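Local coordinates for 2-hydroxychromene-2-carboxylate isomerase (Pseudomonas putida, PDB 2IMF), which catalyses the reversible glutathione-dependent isomerisation of 2-hydroxychromene-2-carboxylate to trans-o-hydroxybenzylidenepyruvate in naphthalene breakdown, at residues A[63-66]-A[67-71]; A[192-195]-A[196-199]; A[41-45]-A[46-50]; A[128-132]-A[133-137]; A[181-184]-A[185-188]. All coordinates share one frame; numbering follows the deposited sequence. Where two conformers were deposited one is given.

All five contacts are local, each made within a helix or at one of its ends. Contact 5 is the most buried: it starts helix 184-198 at the glutathione site and the subunit interface, while contact 2, at the far end of the same helix, lies on the surface. Contact 1, midway along helix 57-74, reaches contact 5 directly, since Trp-70 CE3 lies 3.4 Å from Asn-181 ND2; both touch the second subunit. Contacts 3 and 4 share a chemistry, each ending a helix in a Schellman motif, yet they sit on opposite sides of the chain's centre, contact 3 holding a substrate-binding lysine and contact 4 an aromatic cluster remote from the annotated sites.

Contact 1: A[63-66]-A[67-71]; sequences LKVD and LQRWA
The carbonyl oxygen of Lys-64 is gripped twice: Gln-68 N donates to Lys-64 O at 3.0 Å, and a water donates to the same oxygen at 2.8 Å. This is the i to i+4 pattern of an alpha-helix, here helix 57-74 of the helical insertion that a kappa-class glutathione transferase carries in its thioredoxin fold. The bend of Gln-68 at chi2 (-56°) puts NE2 where the water on Lys-64 O can bridge to it, accepting from that nitrogen. Gln-68 NE2 has a further partner in the carbonyl oxygen of Leu-78, and the amine end of Lys-64 makes a cation-pi contact with Phe-80.

Next in the chain, Val-65 lies against Arg-69, one turn on. Its CG1, set anti to the backbone N (chi1 174°), rests 3.5 Å above the guanidinium plane, over the centre of the group, with Arg-69 CZ 3.4 Å away. The methyl group thus covers one face; a water lies at the edge in the guanidinium plane and accepts from NH1, which also donates to Met-177 O of the second subunit.

Asp-66 and Trp-70 run side by side, the carboxylate turned 79° from the indole plane and its CG at the ring's edge. Asp-66 OD1 forms a salt bridge with Arg-183 of the second subunit, so the polar end of this pair belongs to the dimer interface, where the Trp-70 ring meets Phe-185 of that subunit. The water on Arg-69 ties the two pairs together, donating to Asp-66 OD1 at 2.7 Å and accepting from Arg-69 NH1 at 2.9 Å.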
# COMPACT_ATOMS: atom_id res chain seq x y z
N LEU A 63 -6.30 8.79 -0.78
CA LEU A 63 -6.66 7.58 -0.02
C LEU A 63 -8.15 7.42 0.07
O LEU A 63 -8.68 6.33 0.06
CB LEU A 63 -6.01 7.58 1.36
CG LEU A 63 -4.49 7.55 1.34
CD1 LEU A 63 -3.93 7.75 2.75
CD2 LEU A 63 -4.04 6.20 0.76
N LYS A 64 -8.88 8.55 0.17
CA LYS A 64 -10.34 8.49 0.19
C LYS A 64 -10.88 7.89 -1.11
O LYS A 64 -11.85 7.09 -1.12
CB LYS A 64 -10.93 9.87 0.42
CG LYS A 64 -10.86 10.26 1.85
CD LYS A 64 -11.29 11.72 2.06
CE LYS A 64 -11.33 11.99 3.52
NZ LYS A 64 -11.47 13.48 3.72
N VAL A 65 -10.25 8.21 -2.25
CA VAL A 65 -10.62 7.65 -3.51
C VAL A 65 -10.32 6.14 -3.54
O VAL A 65 -11.11 5.27 -3.96
CB VAL A 65 -9.95 8.41 -4.68
CG1 VAL A 65 -10.23 7.73 -5.98
CG2 VAL A 65 -10.44 9.87 -4.68
N ASP A 66 -9.12 5.74 -3.10
CA ASP A 66 -8.73 4.33 -3.03
C ASP A 66 -9.74 3.57 -2.19
O ASP A 66 -10.20 2.47 -2.55
CB ASP A 66 -7.33 4.27 -2.39
CG ASP A 66 -6.71 2.89 -2.51
OD1 ASP A 66 -6.91 2.15 -3.50
OD2 ASP A 66 -6.11 2.44 -1.50
N LEU A 67 -10.06 4.13 -1.02
CA LEU A 67 -11.05 3.49 -0.14
C LEU A 67 -12.40 3.27 -0.81
O LEU A 67 -12.96 2.20 -0.68
CB LEU A 67 -11.19 4.28 1.16
CG LEU A 67 -9.94 4.17 2.06
CD1 LEU A 67 -10.00 5.26 3.14
CD2 LEU A 67 -9.80 2.79 2.71
N GLN A 68 -12.87 4.27 -1.54
CA GLN A 68 -14.13 4.04 -2.28
C GLN A 68 -14.02 3.00 -3.39
O GLN A 68 -14.93 2.23 -3.64
CB GLN A 68 -14.65 5.32 -2.88
CG GLN A 68 -15.14 6.30 -1.83
CD GLN A 68 -16.22 5.76 -0.87
OE1 GLN A 68 -17.21 5.17 -1.28
NE2 GLN A 68 -16.01 5.93 0.42
N ARG A 69 -12.85 2.96 -4.03
CA ARG A 69 -12.66 1.94 -5.06
C ARG A 69 -12.76 0.57 -4.45
O ARG A 69 -13.41 -0.33 -4.96
CB ARG A 69 -11.31 2.12 -5.79
CG ARG A 69 -11.31 3.29 -6.73
CD ARG A 69 -9.83 3.68 -7.00
NE ARG A 69 -9.88 4.71 -8.04
CZ ARG A 69 -8.88 5.56 -8.28
NH1 ARG A 69 -7.72 5.42 -7.64
NH2 ARG A 69 -8.96 6.48 -9.23
N TRP A 70 -12.14 0.33 -3.30
CA TRP A 70 -12.25 -0.96 -2.69
C TRP A 70 -13.64 -1.27 -2.14
O TRP A 70 -14.07 -2.42 -2.20
CB TRP A 70 -11.25 -1.07 -1.51
CG TRP A 70 -9.81 -1.26 -1.97
CD1 TRP A 70 -8.86 -0.28 -2.10
CD2 TRP A 70 -9.20 -2.46 -2.38
NE1 TRP A 70 -7.68 -0.82 -2.53
CE2 TRP A 70 -7.86 -2.17 -2.74
CE3 TRP A 70 -9.66 -3.78 -2.51
CZ2 TRP A 70 -6.97 -3.19 -3.19
CZ3 TRP A 70 -8.78 -4.76 -2.92
CH2 TRP A 70 -7.47 -4.45 -3.28
N ALA A 71 -14.29 -0.24 -1.60
CA ALA A 71 -15.64 -0.47 -1.05
C ALA A 71 -16.54 -0.91 -2.22
O ALA A 71 -17.39 -1.78 -2.04
CB ALA A 71 -16.14 0.78 -0.46
O HOH W 1 -13.63 7.32 1.03
O HOH W 2 -6.50 3.46 -5.88

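Contact 2: A[192-195]-A[196-199]; sequences GRLC and RQNA
Arg-196 folds back over Gly-192 and Arg-193, and there the packing is close. Its guanidinium lies flat on the preceding turn: Gly-192 O is 3.3 Å above the plane and Arg-193 CA 3.4 Å above it, both over the same face and offset toward its rim. The exact placing of Arg-196 NH2 is doubtful, since it falls unusually near Arg-193 CG. The bend at chi3 (-62°) brings the group down onto the helix, and a CB on Gly-192 would come tight against Arg-196 NH1, so the missing side chain makes room. The guanidinium planes of Arg-193 and Arg-196 are turned 68° apart and their charged atoms do not touch.

These residues form the last turns of helix 184-198, and the backbone ladder records its end. Arg-196 N donates to Gly-192 O at 2.9 Å, whereas the closing bond, Ala-199 N to Cys-195 O at 3.0 Å, is bent to 139° at the hydrogen, and Ala-199 has already left the helix.

The other flank is looser. Leu-194 CD1 and Gln-197 OE1 approach to 3.6 Å with no bond between them, and the extended Gln-197 sends its NE2 to the carbonyl oxygen of Ser-203, joining the helix to the chain terminus. With an alanine in place of Gln-197, Ser-203 O would probably lose this donor and the terminal residues would be less tied to the helix. On this largely exposed stretch the Asn-198 amide lies near Leu-194 O, its CG 3.3 Å away, without a side-chain hydrogen bond to that oxygen.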
# COMPACT_ATOMS: atom_id res chain seq x y z
N GLY A 192 -4.61 -21.36 0.17
CA GLY A 192 -4.90 -22.35 -0.88
C GLY A 192 -3.75 -23.32 -0.98
O GLY A 192 -4.02 -24.53 -1.10
N ARG A 193 -2.51 -22.88 -0.96
CA ARG A 193 -1.39 -23.82 -1.04
C ARG A 193 -1.47 -24.81 0.09
O ARG A 193 -1.20 -26.00 -0.12
CB ARG A 193 -0.04 -23.07 -1.05
CG ARG A 193 0.27 -22.39 -2.41
CD ARG A 193 1.71 -21.86 -2.57
NE ARG A 193 2.02 -20.81 -1.57
CZ ARG A 193 1.72 -19.52 -1.75
NH1 ARG A 193 1.16 -19.15 -2.89
NH2 ARG A 193 2.03 -18.62 -0.80
N LEU A 194 -1.87 -24.38 1.28
CA LEU A 194 -1.96 -25.27 2.46
C LEU A 194 -3.17 -26.20 2.33
O LEU A 194 -3.07 -27.38 2.70
CB LEU A 194 -2.09 -24.39 3.71
CG LEU A 194 -0.89 -24.23 4.64
CD1 LEU A 194 0.54 -24.33 4.00
CD2 LEU A 194 -1.09 -23.00 5.51
N CYS A 195 -4.27 -25.71 1.78
CA CYS A 195 -5.43 -26.54 1.49
C CYS A 195 -5.03 -27.67 0.55
O CYS A 195 -5.39 -28.87 0.80
CB CYS A 195 -6.51 -25.78 0.71
SG CYS A 195 -7.50 -24.56 1.53
N ARG A 196 -4.26 -27.37 -0.48
CA ARG A 196 -3.84 -28.38 -1.48
C ARG A 196 -2.89 -29.42 -0.90
O ARG A 196 -3.07 -30.63 -1.15
CB ARG A 196 -3.20 -27.69 -2.65
CG ARG A 196 -4.26 -27.04 -3.44
CD ARG A 196 -3.70 -26.66 -4.75
NE ARG A 196 -2.63 -25.70 -4.64
CZ ARG A 196 -2.79 -24.39 -4.46
NH1 ARG A 196 -3.97 -23.88 -4.34
NH2 ARG A 196 -1.74 -23.56 -4.42
N GLN A 197 -1.90 -29.00 -0.09
CA GLN A 197 -0.99 -29.92 0.56
C GLN A 197 -1.76 -30.83 1.48
O GLN A 197 -1.54 -32.07 1.49
CB GLN A 197 0.04 -29.12 1.36
CG GLN A 197 1.05 -28.55 0.46
CD GLN A 197 2.19 -27.96 1.31
OE1 GLN A 197 1.97 -26.99 2.05
NE2 GLN A 197 3.39 -28.60 1.27
N ASN A 198 -2.65 -30.26 2.26
CA ASN A 198 -3.38 -31.06 3.23
C ASN A 198 -4.31 -32.08 2.56
O ASN A 198 -4.59 -33.14 3.14
CB ASN A 198 -4.08 -30.18 4.28
CG ASN A 198 -3.06 -29.48 5.21
OD1 ASN A 198 -1.92 -29.94 5.30
ND2 ASN A 198 -3.48 -28.43 5.91
N ALA A 199 -4.78 -31.73 1.37
CA ALA A 199 -5.65 -32.61 0.56
C ALA A 199 -4.83 -33.58 -0.29
O ALA A 199 -5.40 -34.42 -1.06
CB ALA A 199 -6.55 -31.76 -0.36

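Contact 3: A[41-45]-A[46-50]; sequences RVKIA and IGNVG. With TOM (4-(2-methoxyphenyl)-2-oxobut-3-enoic acid), chain F.
This is a helix C-cap, a Schellman motif, closing helix 39-46 beside the substrate pocket, and Lys-43 and Asn-48 meet across it. The evidence is in the backbone: Asn-48 N donates to Lys-43 O at 2.8 Å, reaching five residues back, and Gly-47 N donates to Ile-44 O at 3.2 Å from above the carbonyl plane. Gly-47 makes the reversal at a phi of 95°; a CB in that conformation would be jammed against the preceding carbonyl oxygen.

Asn-48, with its CG anti to the backbone N (chi1 -170°), crosses the lysine chain at an angle, ND2 passing 3.7 Å from Lys-43 CE. Lys-43 bends at chi3 (74°) to send its ammonium into the pocket, where NZ donates to the carboxylate oxygen O11 of the bound 4-(2-methoxyphenyl)-2-oxobut-3-enoic acid at 2.6 Å. Arg-54 donates to the same ligand through NE, so two cationic side chains hold it.

One water joins loop and lysine: it donates to Asn-48 OD1 at 2.8 Å and to Gly-50 O at 2.9 Å, and accepts a weak bond from Lys-43 NZ. Asn-48 and this water thus probably help to place the lysine, as second-shell groups, while Asn-48 also touches glutathione.

Around the motif, helix 39-46 follows strand 31-36 and rests on helix 147-162, through Val-42 on Thr-157 and both Val-42 and Ala-45 on Ile-161; the loop beyond, toward helix 57-74, packs Ile-46 and Asn-48 against Val-58 and Leu-56 of the second subunit.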
# COMPACT_ATOMS: atom_id res chain seq x y z
N ARG A 41 0.07 3.56 19.46
CA ARG A 41 1.17 3.02 20.21
C ARG A 41 2.13 2.20 19.36
O ARG A 41 3.36 2.24 19.52
CB ARG A 41 0.64 2.15 21.35
CG ARG A 41 0.81 2.69 22.71
CD ARG A 41 -0.08 1.82 23.61
NE ARG A 41 -0.75 2.61 24.63
CZ ARG A 41 -0.60 2.39 25.93
NH1 ARG A 41 0.17 1.39 26.33
NH2 ARG A 41 -1.24 3.16 26.82
N VAL A 42 1.61 1.36 18.44
CA VAL A 42 2.53 0.62 17.61
C VAL A 42 3.42 1.49 16.71
O VAL A 42 4.56 1.11 16.42
CB VAL A 42 1.88 -0.59 16.79
CG1 VAL A 42 0.84 -1.36 17.61
CG2 VAL A 42 1.34 -0.24 15.48
N LYS A 43 2.84 2.61 16.23
CA LYS A 43 3.62 3.51 15.39
C LYS A 43 4.73 4.14 16.20
O LYS A 43 5.88 4.20 15.71
CB LYS A 43 2.76 4.61 14.85
CG LYS A 43 1.86 4.11 13.69
CD LYS A 43 0.90 5.24 13.30
CE LYS A 43 1.57 6.33 12.53
NZ LYS A 43 0.52 7.45 12.31
N ILE A 44 4.40 4.61 17.41
CA ILE A 44 5.41 5.34 18.17
C ILE A 44 6.48 4.35 18.56
O ILE A 44 7.69 4.71 18.64
CB ILE A 44 4.82 5.94 19.48
CG1 ILE A 44 3.56 6.76 19.22
CG2 ILE A 44 5.86 6.83 20.21
CD1 ILE A 44 3.83 8.26 19.01
N ALA A 45 6.09 3.10 18.80
CA ALA A 45 7.07 2.10 19.12
C ALA A 45 8.12 1.91 18.05
O ALA A 45 9.25 1.82 18.38
CB ALA A 45 6.43 0.74 19.54
N ILE A 46 7.79 1.97 16.75
CA ILE A 46 8.83 1.70 15.76
C ILE A 46 9.47 2.97 15.24
O ILE A 46 10.27 2.91 14.30
CB ILE A 46 8.39 0.86 14.50
CG1 ILE A 46 7.34 1.63 13.67
CG2 ILE A 46 8.00 -0.59 14.86
CD1 ILE A 46 7.53 1.34 12.18
N GLY A 47 9.08 4.09 15.82
CA GLY A 47 9.68 5.39 15.46
C GLY A 47 8.91 6.17 14.40
O GLY A 47 9.42 7.12 13.83
N ASN A 48 7.68 5.71 14.11
CA ASN A 48 6.89 6.37 13.05
C ASN A 48 6.14 7.54 13.64
O ASN A 48 4.96 7.43 13.99
CB ASN A 48 5.91 5.36 12.45
CG ASN A 48 5.25 5.90 11.22
OD1 ASN A 48 5.44 7.10 10.84
ND2 ASN A 48 4.45 5.06 10.58
N VAL A 49 6.85 8.67 13.75
CA VAL A 49 6.36 9.81 14.46
C VAL A 49 6.07 10.99 13.58
O VAL A 49 5.59 12.04 14.08
CB VAL A 49 7.39 10.32 15.51
CG1 VAL A 49 7.60 9.30 16.59
CG2 VAL A 49 8.67 10.66 14.82
N GLY A 50 6.31 10.85 12.26
CA GLY A 50 6.00 11.98 11.35
C GLY A 50 4.51 12.24 11.21
O GLY A 50 3.70 11.50 11.79
O8 TOM F . -3.33 7.73 8.75
C9 TOM F . -3.38 6.87 9.62
C10 TOM F . -2.69 6.95 10.89
O11 TOM F . -1.46 6.74 10.84
O10 TOM F . -3.35 7.13 11.94
C8 TOM F . -4.09 5.57 9.44
C7 TOM F . -4.73 5.18 8.36
C1 TOM F . -5.82 5.99 7.68
C6 TOM F . -5.76 6.00 6.30
C5 TOM F . -6.70 6.73 5.58
C4 TOM F . -7.73 7.38 6.28
C3 TOM F . -7.82 7.36 7.66
C2 TOM F . -6.83 6.63 8.36
O2 TOM F . -6.83 6.52 9.70
C11 TOM F . -8.06 6.97 10.30
O HOH W 3 3.19 8.78 11.10

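Contact 4: A[128-132]-A[133-137]; sequences LVSEK and LGWDR
Ser-130 and Leu-133 have the most surface buried in this contact, the C-terminal Schellman motif of helix 125-133. Ser-130 O is its pivot: Trp-135 N donates to Ser-130 O at 3.0 Å with an N-H...O angle of 159°, while Gly-134 N and Leu-133 N add only weak, strongly bent bonds to that oxygen. Gly-134 N also makes a long, weak bond to Glu-131 O, at 3.5 Å, the second link back into the last turn. Gly-134, at a phi of 77°, turns the chain out of the helix; a CB there would be jammed against the carbonyl of Leu-133.

The Ser-130 side chain is held back against its own helix, where OG bonds to the carbonyl oxygen of Pro-126. It also meets the departing chain, OG lying 3.7 Å from Arg-137 CA, so the small residue lets the start of helix 137-145 pass close by. That helix has its N-cap at Asp-136, whose OD1 takes the backbone N of Ala-139.

Leu-133 is held by backbone and side chain. Its own N donates to Val-129 O at 3.0 Å, and with CG anti to the carbonyl carbon (chi1 -64°) its side chain runs beside that of Val-129, pointing the same way; Val-129 CG1 and Leu-133 CD1 meet at 3.8 Å. Both Leu-133 and Val-129 also touch Tyr-105 of helix 99-115, whose ring meets that of Trp-135, as do the rings of Tyr-95 and Phe-140. The leucine joins this aromatic cluster directly: its CD1 methyl stands 3.5 Å above the indole plane of Trp-135, toward the rim of one face.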
# COMPACT_ATOMS: atom_id res chain seq x y z
N LEU A 128 -25.80 0.86 22.00
CA LEU A 128 -26.32 0.42 20.72
C LEU A 128 -25.74 -0.92 20.39
O LEU A 128 -26.44 -1.86 19.90
CB LEU A 128 -26.00 1.43 19.62
CG LEU A 128 -26.76 2.77 19.69
CD1 LEU A 128 -26.09 3.84 18.89
CD2 LEU A 128 -28.15 2.57 19.17
N VAL A 129 -24.42 -1.05 20.58
CA VAL A 129 -23.74 -2.35 20.26
C VAL A 129 -24.22 -3.46 21.20
O VAL A 129 -24.53 -4.60 20.70
CB VAL A 129 -22.21 -2.17 20.27
CG1 VAL A 129 -21.46 -3.52 20.28
CG2 VAL A 129 -21.82 -1.31 19.11
N SER A 130 -24.38 -3.13 22.49
CA SER A 130 -24.92 -4.12 23.44
C SER A 130 -26.26 -4.63 23.00
O SER A 130 -26.53 -5.86 23.06
CB SER A 130 -25.03 -3.51 24.83
OG SER A 130 -23.75 -3.22 25.37
N GLU A 131 -27.15 -3.77 22.55
CA GLU A 131 -28.49 -4.14 22.17
C GLU A 131 -28.38 -5.12 21.02
O GLU A 131 -29.07 -6.14 21.02
CB GLU A 131 -29.25 -2.89 21.67
CG GLU A 131 -30.30 -3.18 20.53
CD GLU A 131 -31.72 -3.33 20.99
OE1 GLU A 131 -32.23 -2.43 21.72
OE2 GLU A 131 -32.36 -4.32 20.56
N LYS A 132 -27.53 -4.84 20.05
CA LYS A 132 -27.34 -5.72 18.90
C LYS A 132 -26.82 -7.11 19.26
O LYS A 132 -27.23 -8.12 18.62
CB LYS A 132 -26.37 -5.03 17.91
CG LYS A 132 -26.05 -5.78 16.68
CD LYS A 132 -27.28 -5.96 15.77
CE LYS A 132 -26.90 -6.90 14.62
NZ LYS A 132 -26.68 -8.30 15.16
N LEU A 133 -25.91 -7.16 20.20
CA LEU A 133 -25.24 -8.40 20.55
C LEU A 133 -25.95 -9.18 21.64
O LEU A 133 -25.51 -10.28 21.99
CB LEU A 133 -23.80 -8.12 21.00
CG LEU A 133 -22.94 -7.53 19.87
CD1 LEU A 133 -21.62 -7.36 20.40
CD2 LEU A 133 -22.92 -8.56 18.64
N GLY A 134 -26.96 -8.60 22.27
CA GLY A 134 -27.58 -9.29 23.41
C GLY A 134 -26.79 -9.22 24.68
O GLY A 134 -26.92 -10.14 25.53
N TRP A 135 -26.01 -8.15 24.89
CA TRP A 135 -25.23 -7.95 26.05
C TRP A 135 -25.91 -7.04 27.04
O TRP A 135 -26.88 -6.37 26.71
CB TRP A 135 -23.91 -7.29 25.67
CG TRP A 135 -22.97 -8.16 24.91
CD1 TRP A 135 -23.06 -9.53 24.69
CD2 TRP A 135 -21.71 -7.75 24.35
NE1 TRP A 135 -21.94 -9.94 23.98
CE2 TRP A 135 -21.10 -8.87 23.80
CE3 TRP A 135 -21.05 -6.53 24.29
CZ2 TRP A 135 -19.84 -8.82 23.13
CZ3 TRP A 135 -19.81 -6.46 23.62
CH2 TRP A 135 -19.21 -7.61 23.09
N ASP A 136 -25.48 -7.11 28.30
CA ASP A 136 -25.93 -6.25 29.36
C ASP A 136 -25.21 -4.91 29.27
O ASP A 136 -24.00 -4.79 29.45
CB ASP A 136 -25.64 -6.98 30.68
CG ASP A 136 -26.13 -6.23 31.91
OD1 ASP A 136 -25.74 -5.07 32.23
OD2 ASP A 136 -26.97 -6.88 32.59
N ARG A 137 -26.00 -3.90 28.88
CA ARG A 137 -25.40 -2.61 28.61
C ARG A 137 -24.60 -2.09 29.76
O ARG A 137 -23.49 -1.65 29.59
CB ARG A 137 -26.57 -1.62 28.42
CG ARG A 137 -26.07 -0.22 28.17
CD ARG A 137 -27.13 0.89 28.52
NE ARG A 137 -27.90 0.63 29.75
CZ ARG A 137 -27.51 0.98 30.99
NH1 ARG A 137 -26.41 1.71 31.20
NH2 ARG A 137 -28.27 0.59 32.01

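Contact 5: A[181-184]-A[185-188]; sequences NDRL and FMLE. With GSH (glutathione), chain E.
Asp-182 faces glutathione with its carboxylate and Phe-185 with its carbonyl. In the first shell, the glutathione amine N1 donates to Asp-182 OD2 at 2.7 Å, and Asn-181 N donates to the ligand's carboxylate oxygen O11 at 2.8 Å, so the gamma-glutamyl end is held at both its amine and its carboxylate. The Asp-182 carboxylate is brought there by chi1 of 57°, which sets CG in the crowded position between the backbone N and the carbonyl carbon.

Behind it, Asp-182 O lies in the ring plane of Phe-185, 3.6 Å from CE1, and Arg-183 NH1 donates to Asp-182 O at 3.1 Å, the oxygen in the guanidinium plane but the donor well above the carbonyl plane. Arg-183 CD runs beside Met-186, 3.8 Å from SD, and Met-186 CG sits over one face of the Phe-185 ring, toward the rim.

The backbone then enters helix 184-198, Met-186 N donating to Arg-183 O and Glu-188 N to Leu-184 O at 2.9 Å. A water bridges Asn-181 O and Phe-185 N across this start, and Leu-184 CD2 meets Leu-187 CD2 at 3.8 Å over the sheet.

Outermost is the dimer: Arg-183 forms salt bridges with Asp-66 and Asp-182 of the second subunit, and its NH2 reaches that subunit's glutathione. With an alanine in place of Asp-182, the ligand's amine would probably be left without its acidic partner, and Arg-183 of the other subunit without one of its own. The two Asp-182 OD2 atoms approach each other at the interface, and the Arg-183 side chains and glutathione amines bonded to them probably offset that like charge, which may couple the two sites.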
# COMPACT_ATOMS: atom_id res chain seq x y z
N ASN A 181 -5.18 -4.46 3.53
CA ASN A 181 -6.26 -5.14 2.83
C ASN A 181 -5.81 -5.56 1.47
O ASN A 181 -6.24 -6.63 0.99
CB ASN A 181 -7.49 -4.19 2.77
CG ASN A 181 -8.47 -4.67 1.80
OD1 ASN A 181 -9.17 -5.65 2.13
ND2 ASN A 181 -8.56 -4.03 0.65
N ASP A 182 -4.92 -4.79 0.86
CA ASP A 182 -4.42 -5.07 -0.49
C ASP A 182 -3.32 -6.12 -0.50
O ASP A 182 -2.68 -6.30 -1.54
CB ASP A 182 -3.92 -3.80 -1.14
CG ASP A 182 -2.84 -3.11 -0.34
OD1 ASP A 182 -2.41 -3.66 0.71
OD2 ASP A 182 -2.38 -2.02 -0.76
N ARG A 183 -3.13 -6.85 0.60
CA ARG A 183 -2.27 -8.05 0.57
C ARG A 183 -3.06 -9.30 0.94
O ARG A 183 -2.48 -10.38 1.08
CB ARG A 183 -1.09 -7.83 1.51
CG ARG A 183 -0.13 -6.79 0.98
CD ARG A 183 0.51 -7.09 -0.37
NE ARG A 183 1.52 -6.07 -0.76
CZ ARG A 183 1.17 -4.89 -1.27
NH1 ARG A 183 -0.10 -4.65 -1.60
NH2 ARG A 183 2.15 -4.04 -1.53
N LEU A 184 -4.37 -9.17 1.12
CA LEU A 184 -5.17 -10.34 1.45
C LEU A 184 -5.10 -11.32 0.31
O LEU A 184 -5.18 -12.52 0.58
CB LEU A 184 -6.61 -9.93 1.85
CG LEU A 184 -6.71 -9.39 3.28
CD1 LEU A 184 -8.11 -8.84 3.46
CD2 LEU A 184 -6.47 -10.46 4.29
N PHE A 185 -4.83 -10.91 -0.90
CA PHE A 185 -4.77 -11.90 -2.01
C PHE A 185 -3.59 -12.81 -1.77
O PHE A 185 -3.63 -14.03 -2.12
CB PHE A 185 -4.70 -11.25 -3.39
CG PHE A 185 -3.34 -10.70 -3.75
CD1 PHE A 185 -2.98 -9.39 -3.42
CD2 PHE A 185 -2.46 -11.47 -4.49
CE1 PHE A 185 -1.70 -8.90 -3.80
CE2 PHE A 185 -1.23 -11.02 -4.86
CZ PHE A 185 -0.82 -9.71 -4.52
N MET A 186 -2.54 -12.31 -1.10
CA MET A 186 -1.40 -13.20 -0.87
C MET A 186 -1.69 -14.15 0.26
O MET A 186 -1.23 -15.34 0.24
CB MET A 186 -0.16 -12.39 -0.51
CG MET A 186 0.36 -11.53 -1.65
SD MET A 186 1.80 -10.60 -1.05
CE MET A 186 2.34 -9.73 -2.49
N LEU A 187 -2.40 -13.71 1.29
CA LEU A 187 -2.80 -14.60 2.36
C LEU A 187 -3.72 -15.67 1.75
O LEU A 187 -3.57 -16.86 2.11
CB LEU A 187 -3.62 -13.79 3.36
CG LEU A 187 -4.30 -14.63 4.47
CD1 LEU A 187 -3.40 -15.46 5.39
CD2 LEU A 187 -5.15 -13.82 5.33
N GLU A 188 -4.59 -15.32 0.83
CA GLU A 188 -5.54 -16.26 0.29
C GLU A 188 -4.71 -17.26 -0.51
O GLU A 188 -4.97 -18.49 -0.43
CB GLU A 188 -6.56 -15.55 -0.53
CG GLU A 188 -7.59 -14.85 0.41
CD GLU A 188 -8.32 -13.72 -0.28
OE1 GLU A 188 -8.21 -13.51 -1.52
OE2 GLU A 188 -9.08 -12.99 0.43
N1 GSH E . -2.07 -0.23 1.26
CA1 GSH E . -2.82 -0.47 2.46
C1 GSH E . -4.06 -1.27 2.31
O11 GSH E . -4.60 -1.74 3.31
O12 GSH E . -4.50 -1.16 1.15
CB1 GSH E . -2.64 0.62 3.51
CG1 GSH E . -2.88 0.23 4.97
CD1 GSH E . -2.66 1.41 5.87
OE1 GSH E . -2.30 2.58 5.34
N2 GSH E . -2.86 1.30 7.16
CA2 GSH E . -2.51 2.33 8.13
C2 GSH E . -1.27 2.07 8.86
O2 GSH E . -1.06 0.82 9.34
CB2 GSH E . -3.69 2.43 9.16
SG2 GSH E . -5.20 3.17 8.44
N3 GSH E . -0.36 2.99 9.00
CA3 GSH E . 0.95 2.63 9.53
C3 GSH E . 1.99 2.92 8.47
O31 GSH E . 3.17 2.64 8.73
O32 GSH E . 1.65 3.48 7.38
O HOH W 4 -5.78 -8.19 -1.54